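Local structure of intramolecular trans-sialidase (Macrobdella decora, 3SLI) at residues A62-T74 against G78-F90. The protein is an intramolecular trans-sialidase, a neuraminidase-family enzyme that probably cleaves sialic acid from sialoglycoconjugates and releases it as 2,7-anhydro-Neu5Ac. Residues are numbered along the deposited sequence; the frame is centred on the assembly and turned at random.
Sequences AGNQDRHFHIYIT and GIGIELRNTDGVF
With CG set between its backbone N and carbonyl carbon (chi1 69°), Tyr72 swings its ring across the neighbouring strand and lays one face over Gly80. The CA of Gly80 stands 4.1 Å from the ring centroid, a CH-pi contact that suits glycine, which has no side chain to hold the ring off. Beyond the glycine, a water bridges Tyr72 OH to Ile81 O.

Arg84 reaches its partner through a chain bent at chi2 and chi3, which stacks its guanidinium over the carboxylate of Asp66, the planes tilted 29° apart. OD1 of Asp66 lies 3.3 Å from NH2 of Arg84 but well out of the guanidinium plane, so charge alone joins them. Asp66 has a stronger partner in Arg160, while Arg84 NH1 forms a salt bridge with Asp87 OD1 at 3.0 Å, its hydrogen bond weak. Another water links His68 NE2, Glu82 OE1 and Arg84 NH2.

Strands 67-74 and 79-85 form an antiparallel hairpin, two inner strands of a six-stranded antiparallel sheet, between strands 51-58 and 91-96. They are bonded in both directions at His68-Arg84, His70-Glu82 and Tyr72-Gly80; the bond from Tyr72 N to Gly80 O is nearly straight (170°). Near the turn, Thr74 OG1 accepts from Gly78 N at 2.9 Å, a side-chain bond that helps close it. Phe69, Ile71, Ile73, Ile79, Ile81 and Leu83 occupy the other face, where Ile71 CG1 meets Ile81 CG2 at 3.9 Å. Leu115 of the second sheet packs on Phe69, Ile71 and Ile81, as expected of a concanavalin-like sandwich.

Phe69, the isoleucines and Leu83 thus form the apolar side that packs on the opposing sheet, whereas charges and bridging waters tie the polar face, where the nearby acids probably help offset the positive charge of Arg84 and Arg160.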
loop_
_atom_site.group_PDB
_atom_site.type_symbol
_atom_site.label_atom_id
_atom_site.label_comp_id
_atom_site.label_asym_id
_atom_site.label_seq_id
_atom_site.Cartn_x
_atom_site.Cartn_y
_atom_site.Cartn_z
ATOM N N ALA A 62 20.658 -26.098 -31.321
ATOM C CA ALA A 62 19.830 -27.186 -30.826
ATOM C C ALA A 62 20.414 -27.802 -29.566
ATOM O O ALA A 62 21.629 -28.017 -29.465
ATOM C CB ALA A 62 19.663 -28.248 -31.900
ATOM N N GLY A 63 19.539 -28.056 -28.598
ATOM C CA GLY A 63 19.953 -28.647 -27.343
ATOM C C GLY A 63 20.628 -27.683 -26.394
ATOM O O GLY A 63 20.902 -28.035 -25.246
ATOM N N ASN A 64 20.852 -26.450 -26.836
ATOM C CA ASN A 64 21.520 -25.470 -25.985
ATOM C C ASN A 64 20.626 -24.309 -25.558
ATOM O O ASN A 64 21.112 -23.236 -25.214
ATOM C CB ASN A 64 22.783 -24.966 -26.682
ATOM C CG ASN A 64 23.777 -26.079 -26.924
ATOM O OD1 ASN A 64 24.206 -26.323 -28.057
ATOM N ND2 ASN A 64 24.100 -26.805 -25.873
ATOM N N GLN A 65 19.328 -24.589 -25.467
ATOM C CA GLN A 65 18.319 -23.597 -25.093
ATOM C C GLN A 65 18.437 -23.048 -23.668
ATOM O O GLN A 65 17.765 -22.069 -23.326
ATOM C CB GLN A 65 16.902 -24.145 -25.329
ATOM C CG GLN A 65 16.527 -25.369 -24.482
ATOM C CD GLN A 65 16.819 -26.712 -25.154
ATOM O OE1 GLN A 65 16.316 -27.741 -24.717
ATOM N NE2 GLN A 65 17.610 -26.707 -26.221
ATOM N N ASP A 66 19.236 -23.696 -22.824
ATOM C CA ASP A 66 19.438 -23.225 -21.450
ATOM C C ASP A 66 20.818 -22.569 -21.267
ATOM O O ASP A 66 21.322 -22.441 -20.148
ATOM C CB ASP A 66 19.253 -24.365 -20.435
ATOM C CG ASP A 66 17.803 -24.834 -20.328
ATOM O OD1 ASP A 66 16.897 -24.163 -20.873
ATOM O OD2 ASP A 66 17.571 -25.880 -19.685
ATOM N N ARG A 67 21.420 -22.155 -22.376
ATOM C CA ARG A 67 22.723 -21.507 -22.349
ATOM C C ARG A 67 22.582 -20.084 -22.889
ATOM O O ARG A 67 22.651 -19.857 -24.104
ATOM C CB ARG A 67 23.725 -22.294 -23.193
ATOM C CG ARG A 67 23.945 -23.721 -22.725
ATOM C CD ARG A 67 24.975 -24.425 -23.599
ATOM N NE ARG A 67 25.020 -25.861 -23.339
ATOM C CZ ARG A 67 25.668 -26.429 -22.326
ATOM N NH1 ARG A 67 26.345 -25.699 -21.449
ATOM N NH2 ARG A 67 25.622 -27.746 -22.183
ATOM N N HIS A 68 22.364 -19.132 -21.985
ATOM C CA HIS A 68 22.202 -17.741 -22.384
ATOM C C HIS A 68 22.109 -16.807 -21.189
ATOM O O HIS A 68 21.925 -17.243 -20.053
ATOM C CB HIS A 68 20.924 -17.574 -23.233
ATOM C CG HIS A 68 19.668 -18.046 -22.550
ATOM N ND1 HIS A 68 18.971 -19.160 -22.961
ATOM C CD2 HIS A 68 18.987 -17.548 -21.488
ATOM C CE1 HIS A 68 17.916 -19.334 -22.184
ATOM N NE2 HIS A 68 17.902 -18.369 -21.281
ATOM N N PHE A 69 22.229 -15.516 -21.474
ATOM C CA PHE A 69 22.089 -14.467 -20.484
ATOM C C PHE A 69 21.106 -13.485 -21.102
ATOM O O PHE A 69 21.197 -13.190 -22.293
ATOM C CB PHE A 69 23.409 -13.728 -20.220
ATOM C CG PHE A 69 23.213 -12.358 -19.607
ATOM C CD1 PHE A 69 22.916 -12.221 -18.252
ATOM C CD2 PHE A 69 23.256 -11.208 -20.405
ATOM C CE1 PHE A 69 22.659 -10.967 -17.700
ATOM C CE2 PHE A 69 22.999 -9.950 -19.864
ATOM C CZ PHE A 69 22.700 -9.829 -18.510
ATOM N N HIS A 70 20.151 -13.001 -20.315
ATOM C CA HIS A 70 19.201 -12.024 -20.831
ATOM C C HIS A 70 18.613 -11.142 -19.736
ATOM O O HIS A 70 18.580 -11.533 -18.558
ATOM C CB HIS A 70 18.093 -12.691 -21.684
ATOM C CG HIS A 70 16.928 -13.241 -20.904
ATOM N ND1 HIS A 70 17.054 -14.227 -19.950
ATOM C CD2 HIS A 70 15.599 -12.987 -21.005
ATOM C CE1 HIS A 70 15.854 -14.563 -19.502
ATOM N NE2 HIS A 70 14.956 -13.825 -20.127
ATOM N N ILE A 71 18.288 -9.909 -20.116
ATOM C CA ILE A 71 17.652 -8.941 -19.223
ATOM C C ILE A 71 16.256 -8.877 -19.831
ATOM O O ILE A 71 16.129 -8.654 -21.032
ATOM C CB ILE A 71 18.295 -7.534 -19.333
ATOM C CG1 ILE A 71 19.780 -7.589 -18.968
ATOM C CG2 ILE A 71 17.554 -6.535 -18.424
ATOM C CD1 ILE A 71 20.510 -6.271 -19.204
ATOM N N TYR A 72 15.218 -9.052 -19.016
ATOM C CA TYR A 72 13.846 -9.057 -19.531
ATOM C C TYR A 72 12.877 -8.261 -18.662
ATOM O O TYR A 72 13.193 -7.913 -17.522
ATOM C CB TYR A 72 13.329 -10.514 -19.632
ATOM C CG TYR A 72 13.108 -11.182 -18.279
ATOM C CD1 TYR A 72 11.916 -10.993 -17.568
ATOM C CD2 TYR A 72 14.125 -11.914 -17.665
ATOM C CE1 TYR A 72 11.752 -11.494 -16.285
ATOM C CE2 TYR A 72 13.968 -12.427 -16.375
ATOM C CZ TYR A 72 12.779 -12.207 -15.689
ATOM O OH TYR A 72 12.626 -12.674 -14.406
ATOM N N ILE A 73 11.693 -8.005 -19.218
ATOM C CA ILE A 73 10.604 -7.332 -18.518
ATOM C C ILE A 73 9.361 -8.208 -18.745
ATOM O O ILE A 73 9.363 -9.080 -19.628
ATOM C CB ILE A 73 10.344 -5.880 -19.035
ATOM C CG1 ILE A 73 10.204 -5.850 -20.558
ATOM C CG2 ILE A 73 11.446 -4.939 -18.540
ATOM C CD1 ILE A 73 8.816 -5.478 -21.059
ATOM N N THR A 74 8.329 -8.035 -17.923
ATOM C CA THR A 74 7.106 -8.818 -18.088
ATOM C C THR A 74 5.945 -7.864 -18.327
ATOM O O THR A 74 6.026 -6.680 -17.979
ATOM C CB THR A 74 6.791 -9.694 -16.843
ATOM O OG1 THR A 74 6.294 -8.871 -15.775
ATOM C CG2 THR A 74 8.041 -10.449 -16.377
ATOM N N GLY A 78 7.262 -6.602 -14.191
ATOM C CA GLY A 78 8.414 -7.180 -13.524
ATOM C C GLY A 78 9.665 -7.008 -14.382
ATOM O O GLY A 78 9.570 -6.744 -15.583
ATOM N N ILE A 79 10.832 -7.088 -13.756
ATOM C CA ILE A 79 12.097 -6.971 -14.478
ATOM C C ILE A 79 13.079 -7.948 -13.847
ATOM O O ILE A 79 13.032 -8.186 -12.637
ATOM C CB ILE A 79 12.692 -5.527 -14.419
ATOM C CG1 ILE A 79 13.895 -5.421 -15.365
ATOM C CG2 ILE A 79 13.133 -5.173 -12.992
ATOM C CD1 ILE A 79 14.465 -4.028 -15.453
ATOM N N GLY A 80 13.932 -8.551 -14.665
ATOM C CA GLY A 80 14.906 -9.475 -14.122
ATOM C C GLY A 80 15.925 -9.949 -15.136
ATOM O O GLY A 80 15.971 -9.481 -16.280
ATOM N N ILE A 81 16.771 -10.866 -14.688
ATOM C CA ILE A 81 17.795 -11.453 -15.534
ATOM C C ILE A 81 17.838 -12.945 -15.245
ATOM O O ILE A 81 17.317 -13.417 -14.220
ATOM C CB ILE A 81 19.231 -10.912 -15.216
ATOM C CG1 ILE A 81 19.584 -11.175 -13.746
ATOM C CG2 ILE A 81 19.342 -9.443 -15.564
ATOM C CD1 ILE A 81 21.038 -11.412 -13.485
ATOM N N GLU A 82 18.444 -13.675 -16.173
ATOM C CA GLU A 82 18.675 -15.100 -16.030
ATOM C C GLU A 82 20.036 -15.288 -16.704
ATOM O O GLU A 82 20.237 -14.820 -17.829
ATOM C CB GLU A 82 17.605 -15.943 -16.730
ATOM C CG GLU A 82 16.218 -15.856 -16.117
ATOM C CD GLU A 82 15.263 -16.880 -16.702
ATOM O OE1 GLU A 82 14.868 -16.732 -17.876
ATOM O OE2 GLU A 82 14.908 -17.836 -15.982
ATOM N N LEU A 83 20.972 -15.868 -15.962
ATOM C CA LEU A 83 22.337 -16.139 -16.428
ATOM C C LEU A 83 22.398 -17.664 -16.370
ATOM O O LEU A 83 22.460 -18.249 -15.279
ATOM C CB LEU A 83 23.344 -15.540 -15.445
ATOM C CG LEU A 83 24.675 -14.966 -15.936
ATOM C CD1 LEU A 83 25.634 -14.984 -14.758
ATOM C CD2 LEU A 83 25.252 -15.716 -17.146
ATOM N N ARG A 84 22.414 -18.296 -17.539
ATOM C CA ARG A 84 22.364 -19.750 -17.635
ATOM C C ARG A 84 23.373 -20.452 -18.540
ATOM O O ARG A 84 23.744 -19.940 -19.591
ATOM C CB ARG A 84 20.980 -20.138 -18.152
ATOM C CG ARG A 84 19.816 -19.526 -17.396
ATOM C CD ARG A 84 18.873 -20.624 -16.976
ATOM N NE ARG A 84 17.766 -20.782 -17.892
ATOM C CZ ARG A 84 17.018 -21.876 -17.996
ATOM N NH1 ARG A 84 17.255 -22.952 -17.254
ATOM N NH2 ARG A 84 15.959 -21.854 -18.784
ATOM N N ASN A 85 23.745 -21.664 -18.146
ATOM C CA ASN A 85 24.633 -22.518 -18.938
ATOM C C ASN A 85 24.240 -23.952 -18.585
ATOM O O ASN A 85 25.090 -24.825 -18.450
ATOM C CB ASN A 85 26.104 -22.285 -18.598
ATOM C CG ASN A 85 27.029 -22.899 -19.625
ATOM O OD1 ASN A 85 28.130 -23.356 -19.308
ATOM N ND2 ASN A 85 26.591 -22.900 -20.877
ATOM N N THR A 86 22.925 -24.164 -18.528
ATOM C CA THR A 86 22.247 -25.412 -18.129
ATOM C C THR A 86 22.272 -25.478 -16.599
ATOM O O THR A 86 23.225 -25.025 -15.946
ATOM C CB THR A 86 22.775 -26.736 -18.769
ATOM O OG1 THR A 86 24.013 -27.135 -18.171
ATOM C CG2 THR A 86 22.919 -26.598 -20.265
ATOM N N ASP A 87 21.186 -25.990 -16.034
ATOM C CA ASP A 87 21.022 -26.074 -14.591
ATOM C C ASP A 87 22.108 -26.808 -13.826
ATOM O O ASP A 87 22.342 -26.511 -12.655
ATOM C CB ASP A 87 19.635 -26.619 -14.261
ATOM C CG ASP A 87 18.516 -25.739 -14.807
ATOM O OD1 ASP A 87 18.776 -24.598 -15.261
ATOM O OD2 ASP A 87 17.362 -26.199 -14.790
ATOM N N GLY A 88 22.783 -27.744 -14.487
ATOM C CA GLY A 88 23.860 -28.476 -13.842
ATOM C C GLY A 88 25.130 -27.651 -13.665
ATOM O O GLY A 88 25.942 -27.944 -12.778
ATOM N N VAL A 89 25.320 -26.637 -14.514
ATOM C CA VAL A 89 26.496 -25.764 -14.440
ATOM C C VAL A 89 26.147 -24.505 -13.624
ATOM O O VAL A 89 26.835 -24.180 -12.651
ATOM C CB VAL A 89 27.024 -25.417 -15.855
ATOM C CG1 VAL A 89 28.289 -24.558 -15.765
ATOM C CG2 VAL A 89 27.315 -26.713 -16.631
ATOM N N PHE A 90 25.108 -23.781 -14.038
ATOM C CA PHE A 90 24.618 -22.614 -13.291
ATOM C C PHE A 90 23.332 -22.037 -13.864
ATOM O O PHE A 90 23.059 -22.135 -15.070
ATOM C CB PHE A 90 25.688 -21.511 -13.065
ATOM C CG PHE A 90 26.196 -20.850 -14.326
ATOM C CD1 PHE A 90 25.406 -19.933 -15.029
ATOM C CD2 PHE A 90 27.485 -21.125 -14.794
ATOM C CE1 PHE A 90 25.890 -19.303 -16.178
ATOM C CE2 PHE A 90 27.982 -20.501 -15.942
ATOM C CZ PHE A 90 27.180 -19.585 -16.637
HETATM O O HOH W 1 19.334 -27.108 -17.844
HETATM O O HOH W 2 15.688 -18.849 -19.608
HETATM O O HOH W 3 14.730 -13.942 -13.132
#